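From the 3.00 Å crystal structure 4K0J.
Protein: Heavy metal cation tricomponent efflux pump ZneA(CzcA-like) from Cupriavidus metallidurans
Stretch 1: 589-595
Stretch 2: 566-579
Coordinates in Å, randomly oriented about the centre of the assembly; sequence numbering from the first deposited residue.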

# COMPACT_ATOMS: atom_id res chain seq x y z
N HIS C 589 -14.77 -9.82 40.80
CA HIS C 589 -13.62 -8.97 41.12
C HIS C 589 -13.94 -7.51 40.81
O HIS C 589 -14.77 -7.21 39.95
CB HIS C 589 -12.39 -9.39 40.31
CG HIS C 589 -11.87 -10.75 40.65
ND1 HIS C 589 -11.01 -10.98 41.70
CD2 HIS C 589 -12.09 -11.95 40.07
CE1 HIS C 589 -10.72 -12.27 41.75
NE2 HIS C 589 -11.36 -12.88 40.77
N VAL C 590 -13.27 -6.60 41.51
CA VAL C 590 -13.39 -5.18 41.23
C VAL C 590 -12.00 -4.56 41.14
O VAL C 590 -11.19 -4.68 42.06
CB VAL C 590 -14.21 -4.44 42.30
CG1 VAL C 590 -14.42 -2.99 41.91
CG2 VAL C 590 -15.54 -5.13 42.52
N VAL C 591 -11.74 -3.90 40.02
CA VAL C 591 -10.43 -3.32 39.73
C VAL C 591 -10.54 -1.82 39.50
O VAL C 591 -11.36 -1.38 38.71
CB VAL C 591 -9.80 -3.97 38.48
CG1 VAL C 591 -8.66 -3.12 37.95
CG2 VAL C 591 -9.33 -5.38 38.77
N THR C 592 -9.71 -1.05 40.19
CA THR C 592 -9.67 0.39 39.96
C THR C 592 -8.37 0.78 39.28
O THR C 592 -7.30 0.26 39.61
CB THR C 592 -9.79 1.20 41.27
OG1 THR C 592 -8.62 1.01 42.08
CG2 THR C 592 -11.03 0.78 42.06
N GLN C 593 -8.47 1.70 38.33
CA GLN C 593 -7.29 2.30 37.72
C GLN C 593 -7.29 3.79 37.98
O GLN C 593 -7.68 4.58 37.12
CB GLN C 593 -7.28 2.06 36.22
CG GLN C 593 -7.51 0.63 35.82
CD GLN C 593 -7.65 0.48 34.33
OE1 GLN C 593 -8.02 -0.58 33.83
NE2 GLN C 593 -7.36 1.55 33.60
N VAL C 594 -6.85 4.20 39.17
CA VAL C 594 -6.81 5.62 39.47
C VAL C 594 -5.54 6.21 38.88
O VAL C 594 -4.46 5.64 39.03
CB VAL C 594 -6.96 5.93 40.99
CG1 VAL C 594 -6.63 4.71 41.84
CG2 VAL C 594 -6.10 7.12 41.40
N GLY C 595 -5.66 7.33 38.19
CA GLY C 595 -4.50 8.00 37.65
C GLY C 595 -4.04 7.48 36.31
O GLY C 595 -4.84 6.96 35.52
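Stretch 2 566-579: SLEKAGQMADNLRA

Stretch 2 is helical from Leu567 to Ala579, and the helix continues later in the chain. Its phi/psi values are helical throughout, most of them near -60/-45, with psi shallower at Leu567 (-27°) and at Ala579 (-24°). Every backbone NH from Ala570 to Ala579 donates to the carbonyl four residues earlier, from Ala570 N to Ser566 O at 3.1 Å through to Ala579 N to Asp575 O at 2.9 Å. Ser566 is the N-cap: Lys569 N donates to Ser566 OG at 3.1 Å with an N-H...acceptor angle of 166°, a nearly linear bond that satisfies a free amide of the first turn.

The helix lies almost antiparallel to the strand of stretch 1. The angle between their N-to-C directions is 159°, and the axes approach to 8.8 Å. The register follows from this direction: as the strand advances, its nearest CA partners step back along the helix, from Val590 with Arg578 (6.2 Å between CA atoms) to Thr592 with Ala574 (6.7 Å between CA atoms) and Val594 with Gly571 (6.9 Å between CA atoms). Strand alternation selects the residues that meet the helix. The CA-to-CB bonds of Val590, Thr592 and Val594 point toward it, whereas those of Val591 and Gln593 point away and neither residue loses surface to it. On the helix, Ala570, Ala574, Leu577 and Arg578 point toward the strand; Ala574 follows Ala570 by four residues, and Leu577 and Arg578 follow Ala574 by three and four, which places them along one side. The total buried surface is 359 Å², summed over both stretches.

Arg578 has the largest share, 81 Å². With chi1 and chi2 both t, its chain extends before chi3 turns to p, and its aliphatic part packs on Val590: Val590 CG1 lies 3.6 Å from Arg578 CG, and Val590 O lies 3.2 Å from Arg578 CD. Farther out, Arg578 NH1 comes within 3.1 Å of Thr592 OG1, but the angle is too poor for a hydrogen bond. Within the helix the guanidinium forms a salt bridge, with Arg578 NH2 donating to Asp575 OD1 at 2.4 Å, a very short distance that deserves caution at 3.00 Å resolution; Arg578 NE is hydrogen-bonded elsewhere in the structure. No hydrogen bond links the two stretches, so their direct contact rests on packing.

Val594 gives up 69 Å² and makes the apolar end of the contact. Its CG2 methyl lies 3.8 Å from Ala570 CB and 3.9 Å from Leu567 CD1, while Val594 CG1 lies 3.9 Å from Ala574 CB. These are ordinary van der Waals separations. The CA-to-CB bond of Leu567 points sideways, yet the end of its side chain comes nearer the strand, with chi1 t and chi2 p. Small residues line this part of the helix: Ala570 and Ala574 present single methyls, and Gly571 has no side chain.

Thr592, with 65 Å² covered, lies between these two contacts. Its chi1 of 68° (p) places OG1 4.0 Å from Ala574 CB as well as near Arg578. Ala574 thus touches both Thr592 and Val594, joining the polar and apolar portions of the packing.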

# COMPACT_ATOMS: atom_id res chain seq x y z
N SER C 566 -4.63 14.67 45.80
CA SER C 566 -3.35 13.96 45.76
C SER C 566 -3.57 12.52 45.36
O SER C 566 -4.69 12.04 45.36
CB SER C 566 -2.72 13.99 47.14
OG SER C 566 -3.44 13.16 48.04
N LEU C 567 -2.49 11.82 45.03
CA LEU C 567 -2.61 10.42 44.64
C LEU C 567 -2.90 9.50 45.84
O LEU C 567 -3.51 8.44 45.67
CB LEU C 567 -1.36 9.97 43.89
CG LEU C 567 -1.41 8.59 43.23
CD1 LEU C 567 -2.51 8.53 42.18
CD2 LEU C 567 -0.07 8.23 42.62
N GLU C 568 -2.48 9.91 47.03
CA GLU C 568 -2.78 9.13 48.23
C GLU C 568 -4.27 9.18 48.52
O GLU C 568 -4.92 8.14 48.68
CB GLU C 568 -1.98 9.62 49.44
CG GLU C 568 -2.08 8.69 50.66
CD GLU C 568 -1.32 9.20 51.89
OE1 GLU C 568 -1.40 8.56 52.96
OE2 GLU C 568 -0.65 10.25 51.78
N LYS C 569 -4.81 10.39 48.59
CA LYS C 569 -6.23 10.58 48.86
C LYS C 569 -7.09 9.90 47.81
O LYS C 569 -8.06 9.22 48.14
CB LYS C 569 -6.56 12.07 48.95
CG LYS C 569 -8.04 12.39 49.16
CD LYS C 569 -8.57 11.82 50.47
CE LYS C 569 -10.06 12.11 50.63
NZ LYS C 569 -10.60 11.51 51.89
N ALA C 570 -6.72 10.08 46.54
CA ALA C 570 -7.36 9.39 45.42
C ALA C 570 -7.39 7.91 45.68
O ALA C 570 -8.44 7.28 45.61
CB ALA C 570 -6.63 9.68 44.12
N GLY C 571 -6.22 7.36 46.00
CA GLY C 571 -6.10 5.95 46.33
C GLY C 571 -7.04 5.48 47.42
O GLY C 571 -7.64 4.42 47.31
N GLN C 572 -7.18 6.29 48.46
CA GLN C 572 -8.09 5.94 49.55
C GLN C 572 -9.55 5.96 49.08
O GLN C 572 -10.34 5.07 49.42
CB GLN C 572 -7.89 6.89 50.73
CG GLN C 572 -6.45 6.95 51.20
CD GLN C 572 -6.27 7.83 52.41
OE1 GLN C 572 -6.93 7.65 53.43
NE2 GLN C 572 -5.38 8.81 52.30
N MET C 573 -9.90 6.97 48.29
CA MET C 573 -11.25 7.09 47.78
C MET C 573 -11.60 5.89 46.92
O MET C 573 -12.70 5.35 47.00
CB MET C 573 -11.41 8.40 47.01
CG MET C 573 -11.29 9.62 47.90
SD MET C 573 -11.65 11.20 47.09
CE MET C 573 -13.43 11.25 47.17
N ALA C 574 -10.63 5.46 46.12
CA ALA C 574 -10.81 4.29 45.26
C ALA C 574 -10.95 3.03 46.10
O ALA C 574 -11.82 2.20 45.82
CB ALA C 574 -9.66 4.17 44.29
N ASP C 575 -10.10 2.90 47.12
CA ASP C 575 -10.20 1.82 48.10
C ASP C 575 -11.63 1.69 48.62
O ASP C 575 -12.21 0.60 48.64
CB ASP C 575 -9.26 2.07 49.27
CG ASP C 575 -7.81 1.79 48.94
OD1 ASP C 575 -7.56 0.92 48.07
OD2 ASP C 575 -6.92 2.44 49.54
N ASN C 576 -12.18 2.81 49.05
CA ASN C 576 -13.54 2.82 49.56
C ASN C 576 -14.57 2.44 48.50
O ASN C 576 -15.50 1.67 48.77
CB ASN C 576 -13.88 4.18 50.16
CG ASN C 576 -13.07 4.48 51.40
OD1 ASN C 576 -12.05 3.85 51.66
ND2 ASN C 576 -13.54 5.44 52.19
N LEU C 577 -14.39 2.98 47.29
CA LEU C 577 -15.32 2.74 46.19
C LEU C 577 -15.42 1.25 45.94
O LEU C 577 -16.51 0.68 45.83
CB LEU C 577 -14.82 3.41 44.92
CG LEU C 577 -15.59 3.04 43.65
CD1 LEU C 577 -17.01 3.55 43.73
CD2 LEU C 577 -14.91 3.58 42.42
N ARG C 578 -14.25 0.64 45.87
CA ARG C 578 -14.11 -0.77 45.58
C ARG C 578 -14.61 -1.63 46.73
O ARG C 578 -15.13 -2.72 46.51
CB ARG C 578 -12.64 -1.05 45.30
CG ARG C 578 -12.34 -2.43 44.78
CD ARG C 578 -10.87 -2.53 44.43
NE ARG C 578 -10.02 -2.21 45.58
CZ ARG C 578 -9.38 -1.06 45.74
NH1 ARG C 578 -9.48 -0.11 44.82
NH2 ARG C 578 -8.63 -0.85 46.82
N ALA C 579 -14.48 -1.14 47.96
CA ALA C 579 -14.99 -1.87 49.11
C ALA C 579 -16.52 -1.81 49.18
O ALA C 579 -17.15 -2.67 49.79
CB ALA C 579 -14.38 -1.34 50.39